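Local atomic coordinates of PnpC (Pseudomonas putida, PDB entry 3N9T), a protein that probably catalyses the iron(III)-dependent intradiol ring cleavage of hydroxyquinol, as a member of the intradiol ring-cleavage dioxygenase family. Residues A130-R135 and K279-E284; H234-D239 and G253-K258; L149-T154 and G174-D179; D126-L131 and T188-C193. One frame throughout, in Å; residues are numbered along the deposited sequence.

All four contacts belong to the iron-binding beta domain of the enzyme. Contact 1 pairs strands 129-138 and 278-287; contact 4 continues on the first of these, sharing Ala130 and Leu131 with it, and joins it to strand 183-189. Contact 2 lies beside contact 1, where Tyr283 OH meets Ser254 O at 2.8 Å. Contact 3 meets contact 4 through Gln153, whose OE1 lies 2.8 Å from Thr188 OG1. Contact 2 comes nearest to the metal: the side chain of His234 is about 5 Å from the iron, against about 11 Å for Val151 of contact 3, 13 Å for Thr188 of contact 4 and 14 Å for Val132 of contact 1.

Contact 1 of 4, residues A130-R135 and K279-E284; sequences ALVYGR and KSAYYE
Leu131 O is the best-held polar atom of this parallel strand pair: the amide of Ala281 donates to it at 2.9 Å, nearly along the C=O axis, the CA-H of Ser280 adds a softer grip, and Ser280 OG makes a weak approach. The ladder continues through Tyr133 N to Ala281 O and Tyr283 N to Tyr133 O. Its last rung, Arg135 N to Tyr283 O, stretches to 3.2 Å and comes in above the carbonyl plane.

Tyr133 and Tyr282 meet edge-to-face, their planes 68° apart, on the sheet face that carries Leu131 and Ser280. Tyr133 CG sits in the crowded position between its backbone N and carbonyl carbon (chi1 74°), and Tyr282 CD1 sits 3.6 Å from Tyr133 CE2, over one ring face and toward the rim. Leu131 CD2 lies over the opposite face, also toward the rim, while the Tyr133 hydroxyl bonds to Asp268 and Arg262. An alanine in place of Tyr133 has neither ring nor hydroxyl, so the edge of Tyr282 would probably be less firmly packed and the link to Asp268 and Arg262 lost. Next door, Gly134 CA lies 3.5 Å from Tyr282 CE1, and a CB on it would run into Tyr283 O.

Tyr282 OH donates to the anti lone pair of Glu284 OE2 at 2.5 Å. Alongside runs Arg135, its CD 3.6 Å from Tyr282 OH; its guanidinium bonds to Asp181 O, and NH1 stays 4.5 Å from Glu284 OE2, too far for a salt bridge. That nearby positive charge, together with the short phenol bond, would probably help keep Glu284 ionised.

Contact 2 of 4, residues H234-D239 and G253-K258; sequences HLFNSD and GSLQVK
The tight end of this parallel pairing is built round Leu255 O. The amide of Phe236 donates to it at 2.6 Å, almost straight (168°), and the CA-H of Leu235 adds a contact from beside it. Leu255 CB packs 3.4 Å from His234 O, a carbonyl oxygen buried here without a polar partner in the model. The same CB lies at the edge of the Phe236 ring, 3.9 Å from CD2, the two side chains running the same way. Val257 N then bonds to Phe236 O, and Val257 CG1 meets Leu235 CB.

Beyond Asn237 the geometry is less regular: Ser238 N still reaches Val257 O at 2.9 Å, but from well above the carbonyl plane. At the solvent side, Lys258 bends at chi2 (79°) and crosses Asp239 obliquely, its NZ 3.2 Å from Asp239 OD2, which it meets on the syn lone pair: a salt bridge between two exposed side chains.

Strand 231-237 lies between strand 256-262 on this side and strand 214-224 on the other, bonded there through Leu235 to Leu219 and Asn237 to Ala217. Strand 278-287 packs Tyr283 on Leu235 and Leu255, and the His234 ring meets those of the iron ligands His218 and His220.

Contact 3 of 4, residues L149-T154 and G174-D179; sequences LDVWQT and GRYRSD
The guanidinium of Arg175 and the carboxylate of Asp150 meet edge to edge, their planes only 25° apart. Arg175 grips side-on with two nitrogens: NE donates to Asp150 OD1 at 2.8 Å and NH2 to OD2 at 3.0 Å, each bond close to the guanidinium plane and each using a syn lone pair. A bend at chi3 (-81°) swings the guanidinium round so that it runs beside Asp150. On the opposite face of the sheet, the Tyr176 ring has Leu149 O at its edge, while Val151 CG2 approaches obliquely, 3.8 Å from CE1; the Tyr176 hydroxyl bonds to Glu120 O. A leucine in place of Arg175 offers neither N-H nor charge, so the buried Asp150 carboxylate would probably be less well stabilised and less firmly held in its orientation.

Four backbone bonds tie the antiparallel strands. Leu149 and Tyr176 form one hydrogen-bonded pair, N to O in both directions, and Val151 and Gly174 form the next, with Val151 N at 2.9 Å from Gly174 O. Asp150 and Arg175 face each other between them as the non-hydrogen-bonded pair. A CB on Gly174 would clash with Tyr176 CE1.

Trp152, further along the strand, stacks on the iron ligand His220 and meets Phe109 edge-to-face, so the strand carries on from this ladder to the second shell of the ferric site, in the beta fold of the intradiol dioxygenases.

Contact 4 of 4, residues D126-L131 and T188-C193; sequences DGVPAL and TTVPVC
A short antiparallel beta ladder, in the beta fold of the intradiol dioxygenase domain, joins the start of strand 129-138 to the end of strand 183-189.

Three backbone hydrogen bonds carry it. Ala130 and Thr188 are the hydrogen-bonded pair: Ala130 N donates to Thr188 O at 2.7 Å, from above the carbonyl plane, and Thr188 N returns a straighter bond (166°) to Ala130 O. Past the non-hydrogen-bonded pair of Pro129 and Thr189, Val190 N donates to Val128 O at 2.7 Å, in the carbonyl plane. Softer CA-H contacts fill in, from Thr189 to Val128 O and from Pro129 to Thr188 O.

The apolar contacts gather round Val190 CG2, anti to its own carbonyl carbon. It lies 3.9 Å from Val128 CG1, the two valines running alongside each other, and equally far from Ala130 CB. Thr189 CG2 closes on Gly127 CA at 3.5 Å; a CB on that glycine would collide with Thr189 CB.

Polar ties reach out to the rest of the domain. Gln153 NE2 bonds to Thr189 O, and Asn237 bonds to Pro191 O, which links the loop after the strand to strand 231-237.

One water bridges the strands beside the Val190 N to Val128 O bond, accepting from Val128 N at 3.1 Å and donating to Val190 O at 2.7 Å.

Contact 1 of 4, residues A130-R135 and K279-E284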
loop_
_atom_site.group_PDB
_atom_site.type_symbol
_atom_site.label_atom_id
_atom_site.label_comp_id
_atom_site.label_asym_id
_atom_site.label_seq_id
_atom_site.Cartn_x
_atom_site.Cartn_y
_atom_site.Cartn_z
ATOM N N ALA A 130 -28.619 -27.732 -14.321
ATOM C CA ALA A 130 -28.023 -28.481 -13.216
ATOM C C ALA A 130 -28.997 -28.441 -12.045
ATOM O O ALA A 130 -29.686 -27.471 -11.853
ATOM C CB ALA A 130 -26.645 -27.848 -12.801
ATOM N N LEU A 131 -28.993 -29.483 -11.254
ATOM C CA LEU A 131 -29.732 -29.428 -9.963
ATOM C C LEU A 131 -28.666 -29.348 -8.881
ATOM O O LEU A 131 -27.800 -30.263 -8.819
ATOM C CB LEU A 131 -30.511 -30.720 -9.759
ATOM C CG LEU A 131 -31.232 -30.846 -8.392
ATOM C CD1 LEU A 131 -32.255 -29.661 -8.201
ATOM C CD2 LEU A 131 -31.909 -32.232 -8.319
ATOM N N VAL A 132 -28.667 -28.275 -8.062
ATOM C CA VAL A 132 -27.751 -28.201 -6.908
ATOM C C VAL A 132 -28.635 -28.444 -5.695
ATOM O O VAL A 132 -29.608 -27.733 -5.480
ATOM C CB VAL A 132 -26.985 -26.830 -6.837
ATOM C CG1 VAL A 132 -26.124 -26.780 -5.491
ATOM C CG2 VAL A 132 -26.076 -26.639 -8.073
ATOM N N TYR A 133 -28.376 -29.485 -4.934
ATOM C CA TYR A 133 -29.265 -29.820 -3.832
ATOM C C TYR A 133 -28.466 -30.372 -2.644
ATOM O O TYR A 133 -27.260 -30.669 -2.759
ATOM C CB TYR A 133 -30.353 -30.837 -4.310
ATOM C CG TYR A 133 -29.870 -32.236 -4.530
ATOM C CD1 TYR A 133 -28.872 -32.525 -5.501
ATOM C CD2 TYR A 133 -30.494 -33.314 -3.892
ATOM C CE1 TYR A 133 -28.413 -33.855 -5.707
ATOM C CE2 TYR A 133 -30.064 -34.645 -4.110
ATOM C CZ TYR A 133 -29.050 -34.900 -5.034
ATOM O OH TYR A 133 -28.628 -36.193 -5.228
ATOM N N GLY A 134 -29.128 -30.511 -1.488
ATOM C CA GLY A 134 -28.398 -31.004 -0.309
ATOM C C GLY A 134 -29.157 -30.635 0.961
ATOM O O GLY A 134 -30.383 -30.586 0.962
ATOM N N ARG A 135 -28.423 -30.458 2.043
ATOM C CA ARG A 135 -29.025 -30.183 3.341
ATOM C C ARG A 135 -28.258 -29.103 4.036
ATOM O O ARG A 135 -27.127 -28.802 3.668
ATOM C CB ARG A 135 -29.050 -31.464 4.186
ATOM C CG ARG A 135 -29.757 -32.721 3.443
ATOM C CD ARG A 135 -29.594 -34.043 4.242
ATOM N NE ARG A 135 -30.571 -34.013 5.314
ATOM C CZ ARG A 135 -30.508 -34.698 6.467
ATOM N NH1 ARG A 135 -29.451 -35.483 6.760
ATOM N NH2 ARG A 135 -31.529 -34.558 7.338
ATOM N N LYS A 279 -27.135 -32.409 -15.061
ATOM C CA LYS A 279 -25.994 -32.358 -14.129
ATOM C C LYS A 279 -26.447 -32.097 -12.674
ATOM O O LYS A 279 -27.342 -31.321 -12.475
ATOM C CB LYS A 279 -24.990 -31.290 -14.589
ATOM C CG LYS A 279 -24.516 -31.458 -16.066
ATOM C CD LYS A 279 -23.164 -32.239 -16.030
ATOM C CE LYS A 279 -22.517 -32.312 -17.455
ATOM N NZ LYS A 279 -21.131 -32.904 -17.294
ATOM N N SER A 280 -25.815 -32.746 -11.687
ATOM C CA SER A 280 -26.290 -32.647 -10.307
ATOM C C SER A 280 -25.143 -32.523 -9.362
ATOM O O SER A 280 -24.197 -33.330 -9.444
ATOM C CB SER A 280 -26.964 -33.949 -9.847
ATOM O OG SER A 280 -27.851 -33.572 -8.815
ATOM N N ALA A 281 -25.249 -31.589 -8.433
ATOM C CA ALA A 281 -24.224 -31.392 -7.399
ATOM C C ALA A 281 -24.918 -31.414 -6.008
ATOM O O ALA A 281 -25.900 -30.670 -5.784
ATOM C CB ALA A 281 -23.523 -30.085 -7.638
ATOM N N TYR A 282 -24.395 -32.244 -5.116
ATOM C CA TYR A 282 -25.028 -32.517 -3.839
ATOM C C TYR A 282 -24.122 -31.996 -2.755
ATOM O O TYR A 282 -22.932 -32.384 -2.720
ATOM C CB TYR A 282 -25.212 -34.060 -3.595
ATOM C CG TYR A 282 -25.857 -34.341 -2.228
ATOM C CD1 TYR A 282 -27.207 -34.169 -2.039
ATOM C CD2 TYR A 282 -25.073 -34.763 -1.146
ATOM C CE1 TYR A 282 -27.788 -34.382 -0.802
ATOM C CE2 TYR A 282 -25.625 -35.015 0.056
ATOM C CZ TYR A 282 -26.976 -34.804 0.237
ATOM O OH TYR A 282 -27.550 -34.997 1.451
ATOM N N TYR A 283 -24.643 -31.188 -1.839
ATOM C CA TYR A 283 -23.764 -30.676 -0.805
ATOM C C TYR A 283 -24.416 -30.552 0.571
ATOM O O TYR A 283 -25.529 -30.042 0.662
ATOM C CB TYR A 283 -23.121 -29.345 -1.235
ATOM C CG TYR A 283 -21.860 -28.966 -0.360
ATOM C CD1 TYR A 283 -20.603 -29.461 -0.686
ATOM C CD2 TYR A 283 -21.979 -28.141 0.773
ATOM C CE1 TYR A 283 -19.472 -29.153 0.064
ATOM C CE2 TYR A 283 -20.857 -27.802 1.527
ATOM C CZ TYR A 283 -19.606 -28.328 1.171
ATOM O OH TYR A 283 -18.480 -27.999 1.871
ATOM N N GLU A 284 -23.734 -31.008 1.626
ATOM C CA GLU A 284 -24.299 -30.764 2.976
ATOM C C GLU A 284 -23.545 -29.647 3.740
ATOM O O GLU A 284 -22.346 -29.791 4.095
ATOM C CB GLU A 284 -24.385 -32.039 3.798
ATOM C CG GLU A 284 -25.207 -33.088 3.074
ATOM C CD GLU A 284 -25.325 -34.382 3.875
ATOM O OE1 GLU A 284 -24.460 -34.630 4.739
ATOM O OE2 GLU A 284 -26.285 -35.131 3.625
#

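Contact 2 of 4, residues H234-D239 and G253-K258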
loop_
_atom_site.group_PDB
_atom_site.type_symbol
_atom_site.label_atom_id
_atom_site.label_comp_id
_atom_site.label_asym_id
_atom_site.label_seq_id
_atom_site.Cartn_x
_atom_site.Cartn_y
_atom_site.Cartn_z
ATOM N N HIS A 234 -18.258 -20.416 -0.961
ATOM C CA HIS A 234 -18.417 -20.682 -2.442
ATOM C C HIS A 234 -18.438 -22.221 -2.513
ATOM O O HIS A 234 -17.773 -22.875 -1.670
ATOM C CB HIS A 234 -17.134 -20.333 -3.235
ATOM C CG HIS A 234 -16.759 -18.892 -3.305
ATOM N ND1 HIS A 234 -16.138 -18.352 -4.407
ATOM C CD2 HIS A 234 -16.838 -17.902 -2.399
ATOM C CE1 HIS A 234 -15.865 -17.085 -4.172
ATOM N NE2 HIS A 234 -16.272 -16.803 -2.956
ATOM N N LEU A 235 -19.159 -22.806 -3.490
ATOM C CA LEU A 235 -18.995 -24.256 -3.863
ATOM C C LEU A 235 -18.348 -24.233 -5.227
ATOM O O LEU A 235 -18.849 -23.557 -6.169
ATOM C CB LEU A 235 -20.365 -24.963 -3.992
ATOM C CG LEU A 235 -21.042 -25.182 -2.625
ATOM C CD1 LEU A 235 -22.198 -26.219 -2.837
ATOM C CD2 LEU A 235 -20.001 -25.712 -1.511
ATOM N N PHE A 236 -17.201 -24.869 -5.361
ATOM C CA PHE A 236 -16.451 -24.777 -6.626
ATOM C C PHE A 236 -16.642 -26.072 -7.390
ATOM O O PHE A 236 -16.562 -27.129 -6.759
ATOM C CB PHE A 236 -14.943 -24.661 -6.352
ATOM C CG PHE A 236 -14.548 -23.358 -5.678
ATOM C CD1 PHE A 236 -14.270 -22.255 -6.452
ATOM C CD2 PHE A 236 -14.508 -23.247 -4.279
ATOM C CE1 PHE A 236 -13.919 -21.043 -5.864
ATOM C CE2 PHE A 236 -14.174 -22.032 -3.700
ATOM C CZ PHE A 236 -13.877 -20.946 -4.509
ATOM N N ASN A 237 -16.793 -26.003 -8.733
ATOM C CA ASN A 237 -16.910 -27.229 -9.554
ATOM C C ASN A 237 -15.625 -28.071 -9.439
ATOM O O ASN A 237 -14.535 -27.614 -9.766
ATOM C CB ASN A 237 -17.152 -26.962 -11.064
ATOM C CG ASN A 237 -18.323 -25.992 -11.346
ATOM O OD1 ASN A 237 -18.752 -25.219 -10.477
ATOM N ND2 ASN A 237 -18.768 -25.969 -12.597
ATOM N N SER A 238 -15.787 -29.316 -9.059
ATOM C CA SER A 238 -14.655 -30.268 -8.920
ATOM C C SER A 238 -13.768 -30.404 -10.149
ATOM O O SER A 238 -12.579 -30.810 -10.076
ATOM C CB SER A 238 -15.236 -31.681 -8.752
ATOM O OG SER A 238 -15.067 -32.012 -7.431
ATOM N N ASP A 239 -14.316 -30.160 -11.293
ATOM C CA ASP A 239 -13.474 -30.512 -12.412
ATOM C C ASP A 239 -12.703 -29.368 -13.041
ATOM O O ASP A 239 -12.182 -29.518 -14.152
ATOM C CB ASP A 239 -14.310 -31.339 -13.422
ATOM C CG ASP A 239 -14.675 -32.727 -12.849
ATOM O OD1 ASP A 239 -13.727 -33.374 -12.287
ATOM O OD2 ASP A 239 -15.891 -33.140 -12.891
ATOM N N GLY A 253 -10.148 -27.272 -0.349
ATOM C CA GLY A 253 -10.490 -28.672 -0.614
ATOM C C GLY A 253 -11.937 -29.071 -0.317
ATOM O O GLY A 253 -12.582 -29.617 -1.190
ATOM N N SER A 254 -12.475 -28.727 0.865
ATOM C CA SER A 254 -13.802 -29.129 1.253
ATOM C C SER A 254 -14.961 -28.396 0.513
ATOM O O SER A 254 -16.120 -28.838 0.623
ATOM C CB SER A 254 -13.968 -28.930 2.756
ATOM O OG SER A 254 -14.020 -27.523 3.072
ATOM N N LEU A 255 -14.661 -27.316 -0.217
ATOM C CA LEU A 255 -15.727 -26.511 -0.913
ATOM C C LEU A 255 -15.898 -26.925 -2.380
ATOM O O LEU A 255 -16.528 -26.206 -3.179
ATOM C CB LEU A 255 -15.320 -25.015 -0.869
ATOM C CG LEU A 255 -15.217 -24.484 0.573
ATOM C CD1 LEU A 255 -14.845 -22.982 0.552
ATOM C CD2 LEU A 255 -16.538 -24.704 1.348
ATOM N N GLN A 256 -15.273 -28.037 -2.772
ATOM C CA GLN A 256 -15.366 -28.517 -4.117
ATOM C C GLN A 256 -16.546 -29.482 -4.129
ATOM O O GLN A 256 -16.844 -30.190 -3.151
ATOM C CB GLN A 256 -14.090 -29.271 -4.530
ATOM C CG GLN A 256 -12.836 -28.478 -4.330
ATOM C CD GLN A 256 -11.586 -29.195 -4.776
ATOM O OE1 GLN A 256 -11.636 -30.250 -5.447
ATOM N NE2 GLN A 256 -10.446 -28.589 -4.461
ATOM N N VAL A 257 -17.278 -29.475 -5.210
ATOM C CA VAL A 257 -18.395 -30.404 -5.300
ATOM C C VAL A 257 -18.430 -30.885 -6.769
ATOM O O VAL A 257 -18.254 -30.094 -7.706
ATOM C CB VAL A 257 -19.729 -29.706 -4.868
ATOM C CG1 VAL A 257 -20.142 -28.587 -5.897
ATOM C CG2 VAL A 257 -20.775 -30.731 -4.698
ATOM N N LYS A 258 -18.670 -32.171 -6.956
ATOM C CA LYS A 258 -18.777 -32.774 -8.263
ATOM C C LYS A 258 -20.154 -32.559 -8.951
ATOM O O LYS A 258 -21.194 -32.855 -8.382
ATOM C CB LYS A 258 -18.509 -34.274 -8.051
ATOM C CG LYS A 258 -18.662 -35.148 -9.312
ATOM C CD LYS A 258 -17.473 -35.076 -10.222
ATOM C CE LYS A 258 -17.523 -36.320 -11.147
ATOM N NZ LYS A 258 -16.487 -36.217 -12.220
#

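Contact 3 of 4, residues L149-T154 and G174-D179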
loop_
_atom_site.group_PDB
_atom_site.type_symbol
_atom_site.label_atom_id
_atom_site.label_comp_id
_atom_site.label_asym_id
_atom_site.label_seq_id
_atom_site.Cartn_x
_atom_site.Cartn_y
_atom_site.Cartn_z
ATOM N N LEU A 149 -30.859 -19.643 2.201
ATOM C CA LEU A 149 -29.647 -19.758 1.385
ATOM C C LEU A 149 -29.782 -18.728 0.284
ATOM O O LEU A 149 -30.604 -18.925 -0.635
ATOM C CB LEU A 149 -29.544 -21.154 0.715
ATOM C CG LEU A 149 -29.465 -22.314 1.716
ATOM C CD1 LEU A 149 -30.900 -22.823 2.118
ATOM C CD2 LEU A 149 -28.664 -23.444 1.167
ATOM N N ASP A 150 -28.994 -17.644 0.371
ATOM C CA ASP A 150 -28.942 -16.643 -0.720
ATOM C C ASP A 150 -27.870 -17.118 -1.639
ATOM O O ASP A 150 -26.719 -17.313 -1.186
ATOM C CB ASP A 150 -28.510 -15.263 -0.184
ATOM C CG ASP A 150 -29.633 -14.567 0.622
ATOM O OD1 ASP A 150 -30.759 -14.499 0.116
ATOM O OD2 ASP A 150 -29.365 -14.140 1.760
ATOM N N VAL A 151 -28.196 -17.280 -2.921
ATOM C CA VAL A 151 -27.195 -17.846 -3.861
ATOM C C VAL A 151 -27.088 -16.953 -5.067
ATOM O O VAL A 151 -28.066 -16.337 -5.460
ATOM C CB VAL A 151 -27.542 -19.291 -4.313
ATOM C CG1 VAL A 151 -27.634 -20.147 -3.085
ATOM C CG2 VAL A 151 -28.920 -19.343 -5.069
ATOM N N TRP A 152 -25.898 -16.917 -5.673
ATOM C CA TRP A 152 -25.697 -16.141 -6.897
ATOM C C TRP A 152 -24.488 -16.752 -7.675
ATOM O O TRP A 152 -23.563 -17.383 -7.091
ATOM C CB TRP A 152 -25.577 -14.622 -6.570
ATOM C CG TRP A 152 -24.355 -14.153 -5.780
ATOM C CD1 TRP A 152 -23.211 -13.517 -6.282
ATOM C CD2 TRP A 152 -24.134 -14.297 -4.342
ATOM N NE1 TRP A 152 -22.329 -13.234 -5.207
ATOM C CE2 TRP A 152 -22.878 -13.692 -4.033
ATOM C CE3 TRP A 152 -24.906 -14.851 -3.287
ATOM C CZ2 TRP A 152 -22.325 -13.699 -2.717
ATOM C CZ3 TRP A 152 -24.386 -14.844 -1.995
ATOM C CH2 TRP A 152 -23.077 -14.283 -1.724
ATOM N N GLN A 153 -24.515 -16.598 -8.988
ATOM C CA GLN A 153 -23.478 -17.140 -9.856
ATOM C C GLN A 153 -23.463 -16.340 -11.165
ATOM O O GLN A 153 -24.450 -15.648 -11.498
ATOM C CB GLN A 153 -23.775 -18.601 -10.184
ATOM C CG GLN A 153 -25.012 -18.882 -10.961
ATOM C CD GLN A 153 -25.109 -20.370 -11.380
ATOM O OE1 GLN A 153 -25.626 -21.171 -10.628
ATOM N NE2 GLN A 153 -24.568 -20.731 -12.556
ATOM N N THR A 154 -22.356 -16.433 -11.910
ATOM C CA THR A 154 -22.273 -15.738 -13.213
ATOM C C THR A 154 -23.089 -16.454 -14.238
ATOM O O THR A 154 -23.407 -17.638 -14.079
ATOM C CB THR A 154 -20.863 -15.728 -13.807
ATOM O OG1 THR A 154 -20.340 -17.056 -13.747
ATOM C CG2 THR A 154 -19.970 -14.787 -13.093
ATOM N N GLY A 174 -31.058 -16.107 -6.156
ATOM C CA GLY A 174 -32.294 -16.449 -5.434
ATOM C C GLY A 174 -32.082 -16.635 -3.953
ATOM O O GLY A 174 -30.970 -16.952 -3.521
ATOM N N ARG A 175 -33.184 -16.575 -3.200
ATOM C CA ARG A 175 -33.153 -16.888 -1.778
ATOM C C ARG A 175 -33.992 -18.134 -1.604
ATOM O O ARG A 175 -35.216 -18.083 -1.724
ATOM C CB ARG A 175 -33.797 -15.742 -0.980
ATOM C CG ARG A 175 -34.108 -16.169 0.418
ATOM C CD ARG A 175 -34.307 -14.946 1.312
ATOM N NE ARG A 175 -33.036 -14.372 1.772
ATOM C CZ ARG A 175 -32.958 -13.618 2.854
ATOM N NH1 ARG A 175 -34.076 -13.387 3.530
ATOM N NH2 ARG A 175 -31.795 -13.136 3.279
ATOM N N TYR A 176 -33.338 -19.244 -1.329
ATOM C CA TYR A 176 -33.981 -20.553 -1.110
ATOM C C TYR A 176 -34.027 -20.919 0.388
ATOM O O TYR A 176 -33.387 -20.223 1.234
ATOM C CB TYR A 176 -33.137 -21.604 -1.855
ATOM C CG TYR A 176 -33.214 -21.507 -3.374
ATOM C CD1 TYR A 176 -32.448 -20.567 -4.085
ATOM C CD2 TYR A 176 -34.050 -22.352 -4.089
ATOM C CE1 TYR A 176 -32.504 -20.468 -5.487
ATOM C CE2 TYR A 176 -34.128 -22.279 -5.501
ATOM C CZ TYR A 176 -33.351 -21.364 -6.168
ATOM O OH TYR A 176 -33.376 -21.344 -7.504
ATOM N N ARG A 177 -34.779 -21.978 0.738
ATOM C CA ARG A 177 -34.935 -22.340 2.145
ATOM C C ARG A 177 -34.801 -23.836 2.357
ATOM O O ARG A 177 -35.164 -24.659 1.460
ATOM C CB ARG A 177 -36.296 -21.815 2.653
ATOM C CG ARG A 177 -36.248 -20.354 2.950
ATOM C CD ARG A 177 -37.626 -19.798 3.337
ATOM N NE ARG A 177 -37.546 -18.433 3.861
ATOM C CZ ARG A 177 -37.364 -17.346 3.091
ATOM N NH1 ARG A 177 -37.275 -17.415 1.741
ATOM N NH2 ARG A 177 -37.303 -16.163 3.658
ATOM N N SER A 178 -34.266 -24.218 3.510
ATOM C CA SER A 178 -34.150 -25.605 3.817
ATOM C C SER A 178 -35.547 -26.027 4.354
ATOM O O SER A 178 -36.258 -25.217 5.007
ATOM C CB SER A 178 -33.018 -25.784 4.823
ATOM O OG SER A 178 -33.388 -25.270 6.126
ATOM N N ASP A 179 -35.979 -27.261 4.061
ATOM C CA ASP A 179 -37.312 -27.691 4.480
ATOM C C ASP A 179 -37.256 -28.330 5.857
ATOM O O ASP A 179 -36.224 -28.298 6.510
ATOM C CB ASP A 179 -37.940 -28.653 3.421
ATOM C CG ASP A 179 -37.224 -29.984 3.305
ATOM O OD1 ASP A 179 -36.435 -30.407 4.163
ATOM O OD2 ASP A 179 -37.431 -30.666 2.299
#

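Contact 4 of 4, residues D126-L131 and T188-C193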
loop_
_atom_site.group_PDB
_atom_site.type_symbol
_atom_site.label_atom_id
_atom_site.label_comp_id
_atom_site.label_asym_id
_atom_site.label_seq_id
_atom_site.Cartn_x
_atom_site.Cartn_y
_atom_site.Cartn_z
ATOM N N ASP A 126 -29.403 -19.071 -21.144
ATOM C CA ASP A 126 -28.821 -20.319 -21.711
ATOM C C ASP A 126 -27.762 -20.941 -20.818
ATOM O O ASP A 126 -26.906 -20.216 -20.307
ATOM C CB ASP A 126 -28.021 -19.986 -23.008
ATOM C CG ASP A 126 -28.903 -19.724 -24.216
ATOM O OD1 ASP A 126 -30.156 -19.865 -24.102
ATOM O OD2 ASP A 126 -28.313 -19.382 -25.295
ATOM N N GLY A 127 -27.716 -22.266 -20.732
ATOM C CA GLY A 127 -26.557 -22.873 -20.058
ATOM C C GLY A 127 -26.857 -24.343 -19.973
ATOM O O GLY A 127 -27.875 -24.766 -20.447
ATOM N N VAL A 128 -25.968 -25.111 -19.365
ATOM C CA VAL A 128 -26.190 -26.527 -19.172
ATOM C C VAL A 128 -27.005 -26.706 -17.835
ATOM O O VAL A 128 -26.525 -26.330 -16.756
ATOM C CB VAL A 128 -24.840 -27.290 -19.028
ATOM C CG1 VAL A 128 -25.106 -28.776 -18.688
ATOM C CG2 VAL A 128 -23.908 -27.093 -20.315
ATOM N N PRO A 129 -28.217 -27.288 -17.911
ATOM C CA PRO A 129 -29.113 -27.378 -16.707
ATOM C C PRO A 129 -28.446 -28.169 -15.578
ATOM O O PRO A 129 -27.732 -29.156 -15.856
ATOM C CB PRO A 129 -30.357 -28.141 -17.263
ATOM C CG PRO A 129 -30.386 -27.624 -18.791
ATOM C CD PRO A 129 -28.876 -27.860 -19.122
ATOM N N ALA A 130 -28.619 -27.732 -14.321
ATOM C CA ALA A 130 -28.023 -28.481 -13.216
ATOM C C ALA A 130 -28.997 -28.441 -12.045
ATOM O O ALA A 130 -29.686 -27.471 -11.853
ATOM C CB ALA A 130 -26.645 -27.848 -12.801
ATOM N N LEU A 131 -28.993 -29.483 -11.254
ATOM C CA LEU A 131 -29.732 -29.428 -9.963
ATOM C C LEU A 131 -28.666 -29.348 -8.881
ATOM O O LEU A 131 -27.800 -30.263 -8.819
ATOM C CB LEU A 131 -30.511 -30.720 -9.759
ATOM C CG LEU A 131 -31.232 -30.846 -8.392
ATOM C CD1 LEU A 131 -32.255 -29.661 -8.201
ATOM C CD2 LEU A 131 -31.909 -32.232 -8.319
ATOM N N THR A 188 -30.526 -24.611 -11.729
ATOM C CA THR A 188 -29.712 -23.576 -12.294
ATOM C C THR A 188 -28.998 -24.073 -13.557
ATOM O O THR A 188 -29.378 -25.101 -14.164
ATOM C CB THR A 188 -28.758 -22.988 -11.213
ATOM O OG1 THR A 188 -28.092 -21.818 -11.695
ATOM C CG2 THR A 188 -27.745 -24.020 -10.610
ATOM N N THR A 189 -27.973 -23.340 -13.958
ATOM C CA THR A 189 -27.047 -23.898 -14.971
ATOM C C THR A 189 -25.674 -24.128 -14.373
ATOM O O THR A 189 -25.352 -23.535 -13.354
ATOM C CB THR A 189 -26.947 -23.003 -16.183
ATOM O OG1 THR A 189 -26.571 -21.694 -15.778
ATOM C CG2 THR A 189 -28.276 -23.002 -16.997
ATOM N N VAL A 190 -24.880 -25.024 -14.982
ATOM C CA VAL A 190 -23.587 -25.331 -14.453
ATOM C C VAL A 190 -22.790 -24.025 -14.453
ATOM O O VAL A 190 -22.728 -23.331 -15.454
ATOM C CB VAL A 190 -22.847 -26.420 -15.242
ATOM C CG1 VAL A 190 -21.464 -26.631 -14.643
ATOM C CG2 VAL A 190 -23.639 -27.713 -15.272
ATOM N N PRO A 191 -22.235 -23.642 -13.298
ATOM C CA PRO A 191 -21.435 -22.384 -13.284
ATOM C C PRO A 191 -20.223 -22.510 -14.238
ATOM O O PRO A 191 -19.688 -23.618 -14.409
ATOM C CB PRO A 191 -20.992 -22.270 -11.837
ATOM C CG PRO A 191 -22.012 -23.082 -11.061
ATOM C CD PRO A 191 -22.327 -24.266 -11.985
ATOM N N VAL A 192 -19.815 -21.408 -14.846
ATOM C CA VAL A 192 -18.604 -21.377 -15.692
ATOM C C VAL A 192 -17.503 -20.459 -15.087
ATOM O O VAL A 192 -17.791 -19.494 -14.357
ATOM C CB VAL A 192 -18.939 -20.985 -17.172
ATOM C CG1 VAL A 192 -20.185 -21.806 -17.714
ATOM C CG2 VAL A 192 -19.320 -19.522 -17.265
ATOM N N CYS A 193 -16.228 -20.811 -15.345
ATOM C CA CYS A 193 -15.077 -19.971 -14.919
ATOM C C CYS A 193 -15.126 -18.605 -15.643
ATOM O O CYS A 193 -15.713 -18.482 -16.738
ATOM C CB CYS A 193 -13.761 -20.726 -15.147
ATOM S SG CYS A 193 -13.485 -21.261 -16.835
HETATM O O HOH W 1 -23.491 -23.793 -18.016
#